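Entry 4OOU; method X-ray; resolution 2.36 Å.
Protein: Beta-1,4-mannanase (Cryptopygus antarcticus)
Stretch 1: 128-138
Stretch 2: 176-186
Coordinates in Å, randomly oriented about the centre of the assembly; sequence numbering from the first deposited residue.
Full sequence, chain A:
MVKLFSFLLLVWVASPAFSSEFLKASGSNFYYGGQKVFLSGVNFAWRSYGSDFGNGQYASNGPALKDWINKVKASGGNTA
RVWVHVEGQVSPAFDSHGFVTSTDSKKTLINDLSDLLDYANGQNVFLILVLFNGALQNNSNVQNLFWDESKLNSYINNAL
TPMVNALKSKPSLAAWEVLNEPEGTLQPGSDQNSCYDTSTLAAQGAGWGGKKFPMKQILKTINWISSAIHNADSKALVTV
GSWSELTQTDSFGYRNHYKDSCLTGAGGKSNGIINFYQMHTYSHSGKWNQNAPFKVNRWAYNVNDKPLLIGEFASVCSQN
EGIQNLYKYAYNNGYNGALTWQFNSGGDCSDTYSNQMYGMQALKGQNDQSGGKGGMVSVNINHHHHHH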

ATOM      1  N   ILE A 128       5.467   0.278   4.759  1.00 36.30           N
ATOM      2  CA  ILE A 128       4.970   0.532   3.428  1.00 35.75           C
ATOM      3  C   ILE A 128       4.496   1.969   3.468  1.00 37.29           C
ATOM      4  O   ILE A 128       3.686   2.356   4.316  1.00 37.20           O
ATOM      5  CB  ILE A 128       3.841  -0.412   3.021  1.00 37.26           C
ATOM      6  CG1 ILE A 128       4.366  -1.841   2.865  1.00 37.89           C
ATOM      7  CG2 ILE A 128       3.197   0.068   1.709  1.00 38.04           C
ATOM      8  CD1 ILE A 128       3.267  -2.893   2.835  1.00 39.26           C
ATOM      9  N   LEU A 129       5.053   2.779   2.582  1.00 38.77           N
ATOM     10  CA  LEU A 129       4.708   4.177   2.547  1.00 37.38           C
ATOM     11  C   LEU A 129       3.681   4.339   1.457  1.00 35.96           C
ATOM     12  O   LEU A 129       3.967   3.999   0.324  1.00 37.12           O
ATOM     13  CB  LEU A 129       5.955   4.977   2.221  1.00 36.46           C
ATOM     14  CG  LEU A 129       6.992   4.851   3.326  1.00 38.04           C
ATOM     15  CD1 LEU A 129       8.095   5.890   3.178  1.00 36.73           C
ATOM     16  CD2 LEU A 129       6.345   4.945   4.710  1.00 37.72           C
ATOM     17  N   VAL A 130       2.492   4.847   1.776  1.00 34.88           N
ATOM     18  CA  VAL A 130       1.499   5.073   0.720  1.00 31.95           C
ATOM     19  C   VAL A 130       1.443   6.545   0.351  1.00 32.59           C
ATOM     20  O   VAL A 130       1.237   7.416   1.204  1.00 33.00           O
ATOM     21  CB  VAL A 130       0.129   4.380   0.963  1.00 32.21           C
ATOM     22  CG1 VAL A 130      -0.185   4.277   2.401  1.00 32.38           C
ATOM     23  CG2 VAL A 130      -1.023   5.074   0.235  1.00 34.86           C
ATOM     24  N   LEU A 131       1.666   6.802  -0.943  1.00 31.31           N
ATOM     25  CA  LEU A 131       1.875   8.145  -1.449  1.00 30.58           C
ATOM     26  C   LEU A 131       0.616   8.983  -1.403  1.00 31.46           C
ATOM     27  O   LEU A 131       0.553   9.936  -0.631  1.00 35.08           O
ATOM     28  CB  LEU A 131       2.442   8.088  -2.871  1.00 30.75           C
ATOM     29  CG  LEU A 131       3.947   8.351  -3.006  1.00 30.95           C
ATOM     30  CD1 LEU A 131       4.717   7.908  -1.800  1.00 30.15           C
ATOM     31  CD2 LEU A 131       4.493   7.702  -4.254  1.00 30.34           C
ATOM     32  N   PHE A 132      -0.386   8.623  -2.202  1.00 32.44           N
ATOM     33  CA  PHE A 132      -1.647   9.364  -2.233  1.00 34.77           C
ATOM     34  C   PHE A 132      -2.854   8.535  -1.912  1.00 32.91           C
ATOM     35  O   PHE A 132      -2.891   7.331  -2.114  1.00 39.00           O
ATOM     36  CB  PHE A 132      -1.883   9.950  -3.613  1.00 34.36           C
ATOM     37  CG  PHE A 132      -0.806  10.888  -4.059  1.00 35.07           C
ATOM     38  CD1 PHE A 132      -0.826  12.215  -3.682  1.00 37.51           C
ATOM     39  CD2 PHE A 132       0.200  10.456  -4.888  1.00 33.78           C
ATOM     40  CE1 PHE A 132       0.175  13.082  -4.116  1.00 38.29           C
ATOM     41  CE2 PHE A 132       1.183  11.313  -5.349  1.00 33.87           C
ATOM     42  CZ  PHE A 132       1.179  12.624  -4.953  1.00 36.05           C
ATOM     43  N   ASN A 133      -3.887   9.210  -1.476  1.00 33.34           N
ATOM     44  CA  ASN A 133      -5.192   8.561  -1.344  1.00 31.31           C
ATOM     45  C   ASN A 133      -5.937   8.626  -2.666  1.00 29.19           C
ATOM     46  O   ASN A 133      -5.885   9.652  -3.301  1.00 26.65           O
ATOM     47  CB  ASN A 133      -5.992   9.281  -0.286  1.00 28.47           C
ATOM     48  CG  ASN A 133      -7.113   8.449   0.291  1.00 31.61           C
ATOM     49  OD1 ASN A 133      -7.967   8.994   1.010  1.00 34.85           O
ATOM     50  ND2 ASN A 133      -7.130   7.132   0.026  1.00 30.77           N
ATOM     51  N   GLY A 134      -6.593   7.535  -3.078  1.00 29.31           N
ATOM     52  CA  GLY A 134      -7.563   7.551  -4.176  1.00 30.12           C
ATOM     53  C   GLY A 134      -8.990   7.274  -3.693  1.00 32.23           C
ATOM     54  O   GLY A 134      -9.972   7.535  -4.406  1.00 30.58           O
ATOM     55  N   ALA A 135      -9.128   6.744  -2.489  1.00 33.85           N
ATOM     56  CA  ALA A 135     -10.470   6.537  -1.895  1.00 39.18           C
ATOM     57  C   ALA A 135     -11.233   7.864  -1.870  1.00 39.77           C
ATOM     58  O   ALA A 135     -12.323   7.987  -2.398  1.00 36.87           O
ATOM     59  CB  ALA A 135     -10.360   5.951  -0.476  1.00 39.69           C
ATOM     60  N   LEU A 136     -10.593   8.850  -1.248  1.00 45.56           N
ATOM     61  CA  LEU A 136     -11.007  10.236  -1.235  1.00 41.05           C
ATOM     62  C   LEU A 136      -9.799  10.996  -1.795  1.00 43.51           C
ATOM     63  O   LEU A 136      -8.644  10.614  -1.567  1.00 37.08           O
ATOM     64  CB  LEU A 136     -11.321  10.659   0.196  1.00 41.45           C
ATOM     65  CG  LEU A 136     -12.759  10.568   0.783  1.00 46.88           C
ATOM     66  CD1 LEU A 136     -13.673   9.462   0.217  1.00 46.32           C
ATOM     67  CD2 LEU A 136     -12.702  10.514   2.320  1.00 44.96           C
ATOM     68  N   GLN A 137     -10.055  12.037  -2.579  1.00 46.18           N
ATOM     69  CA  GLN A 137      -8.969  12.916  -3.055  1.00 44.67           C
ATOM     70  C   GLN A 137      -9.544  14.287  -3.389  1.00 43.19           C
ATOM     71  O   GLN A 137      -9.757  14.636  -4.552  1.00 37.82           O
ATOM     72  CB  GLN A 137      -8.266  12.308  -4.265  1.00 44.81           C
ATOM     73  CG  GLN A 137      -7.029  13.069  -4.723  1.00 42.55           C
ATOM     74  CD  GLN A 137      -6.039  13.294  -3.602  1.00 44.45           C
ATOM     75  OE1 GLN A 137      -5.430  12.337  -3.089  1.00 42.68           O
ATOM     76  NE2 GLN A 137      -5.852  14.567  -3.218  1.00 42.88           N
ATOM     77  N   ASN A 138      -9.785  15.052  -2.327  1.00 43.51           N
ATOM     78  CA  ASN A 138     -10.559  16.289  -2.384  1.00 39.52           C
ATOM     79  C   ASN A 138      -9.694  17.508  -2.645  1.00 38.44           C
ATOM     80  O   ASN A 138     -10.113  18.629  -2.367  1.00 37.75           O
ATOM     81  CB  ASN A 138     -11.314  16.458  -1.065  1.00 41.74           C
ATOM     82  CG  ASN A 138     -12.392  15.403  -0.867  1.00 40.37           C
ATOM     83  OD1 ASN A 138     -12.381  14.635   0.107  1.00 39.86           O
ATOM     84  ND2 ASN A 138     -13.340  15.378  -1.781  1.00 38.54           N
TER
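Stretch 2, residues 176-186: WEVLNEPEGTL

How does stretch 2 run along stretch 1? It lies beside it as a parallel strand, with Leu129 facing Trp176, Val130 facing Glu177, Phe132 facing Leu179 and Asn133 facing Asn180, the CA atoms of Val130 and Glu177 being 4.4 Å apart. Glu177 N donates to Leu129 O at 2.8 Å, and Glu177 O accepts from Leu131 N at 2.6 Å, so one residue binds the neighbouring strand through both its backbone groups.

What happens at the corner at Val178? Its phi/psi of -66/-51 leave the extended region, and Leu131, at -70/-67, does the same opposite it. The ladder survives: Phe132 N donates to Val178 O at 3.1 Å, and Asn180 N to Phe132 O at 3.0 Å. The CB of Val178 points away, whereas that of Leu131 points toward stretch 2, its CB lying 3.3 Å from Val178 O. Leu131 has chi1 at -102°, between wells, and its CD1 reaches the edge of the Trp176 ring, 3.9 Å from CE3.

Which side chains share a face? Leu129, Trp176, Phe132 and Leu179 point to one, Val130 and Glu177 to the other with Asn133 and Asn180. Leu179, t at chi1 and p at chi2, brings CD1 within 3.8 Å of Phe132 CB. Glu177 is extended, t at chi1 and chi2; its CB packs 3.8 Å from Val130 CB, while its carboxylate is hydrogen-bonded elsewhere in the structure.

Why do glycines suit the far end? Gly134 N donates to Asn180 O at 2.7 Å, and an ideal CB on Gly134 would stand 2.9 Å from that same Asn180 O, a clash. On Gly184 an ideal CB would lie 2.4 Å from Ala135 O. Thr185, with chi1 p, points its CB toward stretch 1 and donates from OG1 to Gly134 O at 2.7 Å.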

ATOM      1  N   TRP A 176       6.817   1.129  -1.705  1.00 39.66           N
ATOM      2  CA  TRP A 176       6.055   2.361  -1.922  1.00 38.73           C
ATOM      3  C   TRP A 176       4.718   1.988  -2.519  1.00 38.06           C
ATOM      4  O   TRP A 176       4.647   1.145  -3.404  1.00 37.49           O
ATOM      5  CB  TRP A 176       6.779   3.283  -2.902  1.00 38.05           C
ATOM      6  CG  TRP A 176       8.196   3.546  -2.540  1.00 38.12           C
ATOM      7  CD1 TRP A 176       9.257   2.677  -2.646  1.00 38.65           C
ATOM      8  CD2 TRP A 176       8.716   4.744  -1.992  1.00 37.28           C
ATOM      9  NE1 TRP A 176      10.405   3.269  -2.190  1.00 38.29           N
ATOM     10  CE2 TRP A 176      10.104   4.539  -1.778  1.00 39.96           C
ATOM     11  CE3 TRP A 176       8.148   5.970  -1.637  1.00 40.38           C
ATOM     12  CZ2 TRP A 176      10.937   5.536  -1.272  1.00 39.45           C
ATOM     13  CZ3 TRP A 176       8.959   6.944  -1.122  1.00 39.61           C
ATOM     14  CH2 TRP A 176      10.350   6.728  -0.955  1.00 42.29           C
ATOM     15  N   GLU A 177       3.658   2.629  -2.054  1.00 38.09           N
ATOM     16  CA  GLU A 177       2.346   2.454  -2.663  1.00 36.85           C
ATOM     17  C   GLU A 177       1.887   3.756  -3.286  1.00 37.84           C
ATOM     18  O   GLU A 177       1.719   4.795  -2.630  1.00 38.65           O
ATOM     19  CB  GLU A 177       1.342   1.973  -1.646  1.00 34.79           C
ATOM     20  CG  GLU A 177      -0.029   1.778  -2.218  1.00 37.14           C
ATOM     21  CD  GLU A 177      -0.984   1.094  -1.257  1.00 37.86           C
ATOM     22  OE1 GLU A 177      -0.523   0.445  -0.278  1.00 29.16           O
ATOM     23  OE2 GLU A 177      -2.210   1.236  -1.512  1.00 36.17           O
ATOM     24  N   VAL A 178       1.653   3.692  -4.576  1.00 36.49           N
ATOM     25  CA  VAL A 178       1.379   4.903  -5.317  1.00 35.28           C
ATOM     26  C   VAL A 178       0.090   5.509  -4.888  1.00 30.60           C
ATOM     27  O   VAL A 178       0.016   6.699  -4.613  1.00 29.16           O
ATOM     28  CB  VAL A 178       1.271   4.647  -6.829  1.00 34.78           C
ATOM     29  CG1 VAL A 178       1.136   5.971  -7.554  1.00 37.78           C
ATOM     30  CG2 VAL A 178       2.488   3.902  -7.318  1.00 34.12           C
ATOM     31  N   LEU A 179      -0.948   4.691  -4.865  1.00 31.70           N
ATOM     32  CA  LEU A 179      -2.291   5.226  -4.696  1.00 31.92           C
ATOM     33  C   LEU A 179      -3.136   4.183  -3.985  1.00 33.92           C
ATOM     34  O   LEU A 179      -3.035   2.995  -4.277  1.00 35.34           O
ATOM     35  CB  LEU A 179      -2.852   5.576  -6.056  1.00 30.39           C
ATOM     36  CG  LEU A 179      -4.229   6.237  -6.100  1.00 32.00           C
ATOM     37  CD1 LEU A 179      -4.229   7.617  -5.440  1.00 31.03           C
ATOM     38  CD2 LEU A 179      -4.699   6.330  -7.545  1.00 29.57           C
ATOM     39  N   ASN A 180      -3.921   4.625  -3.008  1.00 33.14           N
ATOM     40  CA  ASN A 180      -4.735   3.724  -2.194  1.00 30.66           C
ATOM     41  C   ASN A 180      -6.176   3.761  -2.727  1.00 31.93           C
ATOM     42  O   ASN A 180      -6.731   4.855  -2.945  1.00 33.05           O
ATOM     43  CB  ASN A 180      -4.719   4.175  -0.731  1.00 28.59           C
ATOM     44  CG  ASN A 180      -5.823   3.501   0.112  1.00 27.79           C
ATOM     45  OD1 ASN A 180      -5.655   2.363   0.565  1.00 28.41           O
ATOM     46  ND2 ASN A 180      -6.952   4.190   0.306  1.00 25.33           N
ATOM     47  N   GLU A 181      -6.775   2.593  -2.921  1.00 30.28           N
ATOM     48  CA  GLU A 181      -8.158   2.496  -3.416  1.00 34.44           C
ATOM     49  C   GLU A 181      -8.462   3.470  -4.584  1.00 34.40           C
ATOM     50  O   GLU A 181      -9.286   4.384  -4.483  1.00 35.69           O
ATOM     51  CB  GLU A 181      -9.170   2.612  -2.247  1.00 34.51           C
ATOM     52  CG  GLU A 181      -8.861   1.600  -1.135  1.00 35.27           C
ATOM     53  CD  GLU A 181     -10.015   1.311  -0.171  1.00 38.35           C
ATOM     54  OE1 GLU A 181     -11.026   2.081  -0.113  1.00 41.44           O
ATOM     55  OE2 GLU A 181      -9.889   0.278   0.551  1.00 37.25           O
ATOM     56  N   PRO A 182      -7.763   3.279  -5.700  1.00 35.29           N
ATOM     57  CA  PRO A 182      -7.977   4.128  -6.864  1.00 36.72           C
ATOM     58  C   PRO A 182      -9.424   4.114  -7.324  1.00 37.45           C
ATOM     59  O   PRO A 182      -9.838   5.021  -8.023  1.00 43.67           O
ATOM     60  CB  PRO A 182      -7.107   3.469  -7.940  1.00 35.78           C
ATOM     61  CG  PRO A 182      -6.064   2.708  -7.188  1.00 34.59           C
ATOM     62  CD  PRO A 182      -6.723   2.258  -5.923  1.00 33.92           C
ATOM     63  N   GLU A 183     -10.165   3.079  -6.943  1.00 38.84           N
ATOM     64  CA  GLU A 183     -11.563   2.872  -7.373  1.00 40.11           C
ATOM     65  C   GLU A 183     -12.523   3.843  -6.718  1.00 40.06           C
ATOM     66  O   GLU A 183     -13.681   3.984  -7.165  1.00 46.93           O
ATOM     67  CB  GLU A 183     -12.044   1.442  -7.062  1.00 40.80           C
ATOM     68  CG  GLU A 183     -11.200   0.356  -7.719  1.00 41.08           C
ATOM     69  CD  GLU A 183      -9.902   0.065  -6.968  1.00 42.67           C
ATOM     70  OE1 GLU A 183      -9.923   0.147  -5.703  1.00 39.46           O
ATOM     71  OE2 GLU A 183      -8.886  -0.247  -7.654  1.00 36.70           O
ATOM     72  N   GLY A 184     -12.046   4.501  -5.665  1.00 37.49           N
ATOM     73  CA  GLY A 184     -12.820   5.502  -4.955  1.00 38.84           C
ATOM     74  C   GLY A 184     -13.165   6.714  -5.800  1.00 35.87           C
ATOM     75  O   GLY A 184     -14.275   7.205  -5.749  1.00 31.87           O
ATOM     76  N   THR A 185     -12.189   7.177  -6.581  1.00 39.13           N
ATOM     77  CA  THR A 185     -12.325   8.393  -7.359  1.00 37.79           C
ATOM     78  C   THR A 185     -12.302   8.034  -8.836  1.00 40.43           C
ATOM     79  O   THR A 185     -12.100   8.878  -9.705  1.00 44.22           O
ATOM     80  CB  THR A 185     -11.231   9.414  -6.967  1.00 36.30           C
ATOM     81  OG1 THR A 185      -9.952   8.762  -6.857  1.00 35.14           O
ATOM     82  CG2 THR A 185     -11.596  10.029  -5.647  1.00 35.80           C
ATOM     83  N   LEU A 186     -12.540   6.759  -9.108  1.00 41.90           N
ATOM     84  CA  LEU A 186     -12.608   6.225 -10.463  1.00 41.74           C
ATOM     85  C   LEU A 186     -13.869   6.747 -11.127  1.00 40.00           C
ATOM     86  O   LEU A 186     -14.854   6.914 -10.449  1.00 36.93           O
ATOM     87  CB  LEU A 186     -12.660   4.698 -10.384  1.00 42.09           C
ATOM     88  CG  LEU A 186     -12.594   3.735 -11.576  1.00 43.24           C
ATOM     89  CD1 LEU A 186     -13.621   2.617 -11.414  1.00 39.14           C
ATOM     90  CD2 LEU A 186     -12.748   4.405 -12.930  1.00 42.25           C
TER